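Local coordinates for protein putative S41 protease (Bacteroides fragilis NCTC 9343, PDB 3K50) that probably hydrolyses peptide bonds as a serine protease of the S41 family, which includes the C-terminal processing peptidases, at residues A[191-196]-A[231-236]. Sequence-based numbering, arbitrary orientation.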
loop_
_atom_site.group_PDB
_atom_site.type_symbol
_atom_site.label_atom_id
_atom_site.label_comp_id
_atom_site.label_asym_id
_atom_site.label_seq_id
_atom_site.Cartn_x
_atom_site.Cartn_y
_atom_site.Cartn_z
ATOM N N TYR A 191 -3.690 16.934 -2.215
ATOM C CA TYR A 191 -2.673 15.880 -2.088
ATOM C C TYR A 191 -3.138 14.919 -0.980
ATOM O O TYR A 191 -3.430 15.339 0.149
ATOM C CB TYR A 191 -1.278 16.449 -1.742
ATOM C CG TYR A 191 -0.286 15.362 -1.357
ATOM C CD1 TYR A 191 0.285 14.556 -2.335
ATOM C CD2 TYR A 191 0.061 15.139 -0.045
ATOM C CE1 TYR A 191 1.183 13.563 -2.028
ATOM C CE2 TYR A 191 0.952 14.103 0.295
ATOM C CZ TYR A 191 1.504 13.343 -0.694
ATOM O OH TYR A 191 2.343 12.336 -0.404
ATOM N N LEU A 192 -3.218 13.652 -1.313
ATOM C CA LEU A 192 -3.568 12.642 -0.345
ATOM C C LEU A 192 -2.631 11.451 -0.370
ATOM O O LEU A 192 -2.537 10.759 -1.369
ATOM C CB LEU A 192 -4.997 12.139 -0.605
ATOM C CG LEU A 192 -5.606 11.038 0.276
ATOM C CD1 LEU A 192 -5.868 11.573 1.684
ATOM C CD2 LEU A 192 -6.875 10.545 -0.319
HETATM N N MSE A 193 -1.999 11.205 0.774
HETATM C CA MSE A 193 -1.189 10.013 1.018
HETATM C C MSE A 193 -2.112 9.000 1.749
HETATM O O MSE A 193 -2.338 9.127 2.942
HETATM C CB MSE A 193 0.064 10.371 1.806
HETATM C CG MSE A 193 1.151 9.376 1.708
HETATM SE SE MSE A 193 0.837 7.511 2.254
HETATM C CE MSE A 193 2.563 6.830 1.610
ATOM N N TYR A 194 -2.670 8.047 0.978
ATOM C CA TYR A 194 -3.656 7.060 1.448
ATOM C C TYR A 194 -2.978 5.716 1.411
ATOM O O TYR A 194 -2.677 5.204 0.333
ATOM C CB TYR A 194 -4.879 7.046 0.531
ATOM C CG TYR A 194 -6.005 6.098 0.955
ATOM C CD1 TYR A 194 -6.735 6.343 2.073
ATOM C CD2 TYR A 194 -6.381 5.025 0.157
ATOM C CE1 TYR A 194 -7.828 5.490 2.453
ATOM C CE2 TYR A 194 -7.448 4.174 0.503
ATOM C CZ TYR A 194 -8.167 4.417 1.636
ATOM O OH TYR A 194 -9.217 3.601 1.975
ATOM N N ASN A 195 -2.745 5.123 2.573
ATOM C CA ASN A 195 -1.799 3.981 2.613
ATOM C C ASN A 195 -2.362 2.577 2.695
ATOM O O ASN A 195 -1.609 1.642 2.595
ATOM C CB ASN A 195 -0.793 4.202 3.769
ATOM C CG ASN A 195 0.581 3.587 3.485
ATOM O OD1 ASN A 195 1.097 3.718 2.396
ATOM N ND2 ASN A 195 1.132 2.883 4.452
ATOM N N GLU A 196 -3.675 2.436 2.853
ATOM C CA GLU A 196 -4.267 1.135 3.001
ATOM C C GLU A 196 -5.756 1.240 2.775
ATOM O O GLU A 196 -6.390 2.149 3.285
ATOM C CB GLU A 196 -4.000 0.587 4.420
ATOM C CG GLU A 196 -4.355 -0.808 4.558
ATOM C CD GLU A 196 -4.241 -1.342 5.980
ATOM O OE1 GLU A 196 -4.028 -0.567 6.935
ATOM O OE2 GLU A 196 -4.392 -2.570 6.119
ATOM N N LEU A 231 -0.230 6.574 -3.581
ATOM C CA LEU A 231 -0.424 5.173 -3.235
ATOM C C LEU A 231 0.916 4.419 -3.236
ATOM O O LEU A 231 0.997 3.200 -3.343
ATOM C CB LEU A 231 -1.339 4.556 -4.280
ATOM C CG LEU A 231 -2.727 5.140 -4.452
ATOM C CD1 LEU A 231 -3.569 4.364 -5.554
ATOM C CD2 LEU A 231 -3.469 5.193 -3.099
ATOM N N ARG A 232 2.004 5.134 -3.093
ATOM C CA ARG A 232 3.290 4.485 -3.290
ATOM C C ARG A 232 3.623 3.256 -2.449
ATOM O O ARG A 232 4.419 2.419 -2.905
ATOM C CB ARG A 232 4.444 5.506 -3.190
ATOM C CG ARG A 232 4.830 5.912 -1.794
ATOM C CD ARG A 232 5.939 6.937 -1.861
ATOM N NE ARG A 232 5.437 8.256 -2.212
ATOM C CZ ARG A 232 6.184 9.331 -2.478
ATOM N NH1 ARG A 232 7.516 9.254 -2.548
ATOM N NH2 ARG A 232 5.573 10.492 -2.748
ATOM N N TYR A 233 3.116 3.191 -1.228
ATOM C CA TYR A 233 3.387 2.097 -0.355
ATOM C C TYR A 233 2.105 1.376 -0.019
ATOM O O TYR A 233 2.088 0.590 0.916
ATOM C CB TYR A 233 4.065 2.582 0.974
ATOM C CG TYR A 233 5.342 3.319 0.824
ATOM C CD1 TYR A 233 6.297 2.929 -0.138
ATOM C CD2 TYR A 233 5.693 4.367 1.729
ATOM C CE1 TYR A 233 7.432 3.629 -0.284
ATOM C CE2 TYR A 233 6.892 5.030 1.607
ATOM C CZ TYR A 233 7.748 4.656 0.597
ATOM O OH TYR A 233 8.927 5.354 0.427
ATOM N N ASN A 234 1.060 1.585 -0.806
ATOM C CA ASN A 234 -0.257 0.979 -0.551
ATOM C C ASN A 234 -0.396 -0.448 -1.135
ATOM O O ASN A 234 -0.495 -0.649 -2.349
ATOM C CB ASN A 234 -1.338 1.905 -1.095
ATOM C CG ASN A 234 -2.724 1.527 -0.605
ATOM O OD1 ASN A 234 -3.069 0.339 -0.567
ATOM N ND2 ASN A 234 -3.549 2.543 -0.280
ATOM N N THR A 235 -0.402 -1.449 -0.247
ATOM C CA THR A 235 -0.383 -2.864 -0.646
ATOM C C THR A 235 -1.800 -3.431 -0.870
ATOM O O THR A 235 -1.980 -4.631 -1.121
ATOM C CB THR A 235 0.370 -3.721 0.398
ATOM O OG1 THR A 235 -0.404 -3.799 1.587
ATOM C CG2 THR A 235 1.774 -3.167 0.721
ATOM N N GLY A 236 -2.805 -2.578 -0.697
ATOM C CA GLY A 236 -4.171 -2.903 -1.081
ATOM C C GLY A 236 -5.142 -2.982 0.060
ATOM O O GLY A 236 -5.016 -2.258 1.085
HETATM O O HOH W 1 0.811 4.775 -0.129
HETATM O O HOH W 2 -0.568 -0.744 2.849
#
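Tyr194 O accepts a hydrogen bond from Asn234 ND2 at 2.9 Å, a fairly straight bond (157°) in which the donor stands well above the carbonyl plane. This pair illustrates how one side-chain amide can join two chain segments where strand pairing has ended. With CG anti to the backbone N (chi1 -167°), the Asn234 amide lies against the Asn195–Glu196 peptide, while its other end, OD1, accepts a hydrogen bond from Gly236 N at 2.9 Å in an Asx turn. The same group thus shapes its own loop and holds its neighbour. Leu231 CD2 packs beside the bond, 3.5 Å from Tyr194 O and at the edge of the Tyr194 ring.

Two waters extend the join: one links Asn195 OD1 to Tyr233 N, the other Asn195 O to Thr235 N. Back along the strand, the selenomethionine Met193 brings CE to 4.0 Å from Tyr233 CD2 and also meets Arg232 CG, which sits over the centre of the Tyr233 ring. The Arg232 guanidinium is fixed by salt bridges to Asp230, Glu372 and Glu387. A type I turn, closed by Asn234 N to Leu231 O, here leads out of strand 226-230 beside its parallel neighbour 187-194, a strand-end loop consistent with the ClpP/crotonase-like core of S41 peptidases.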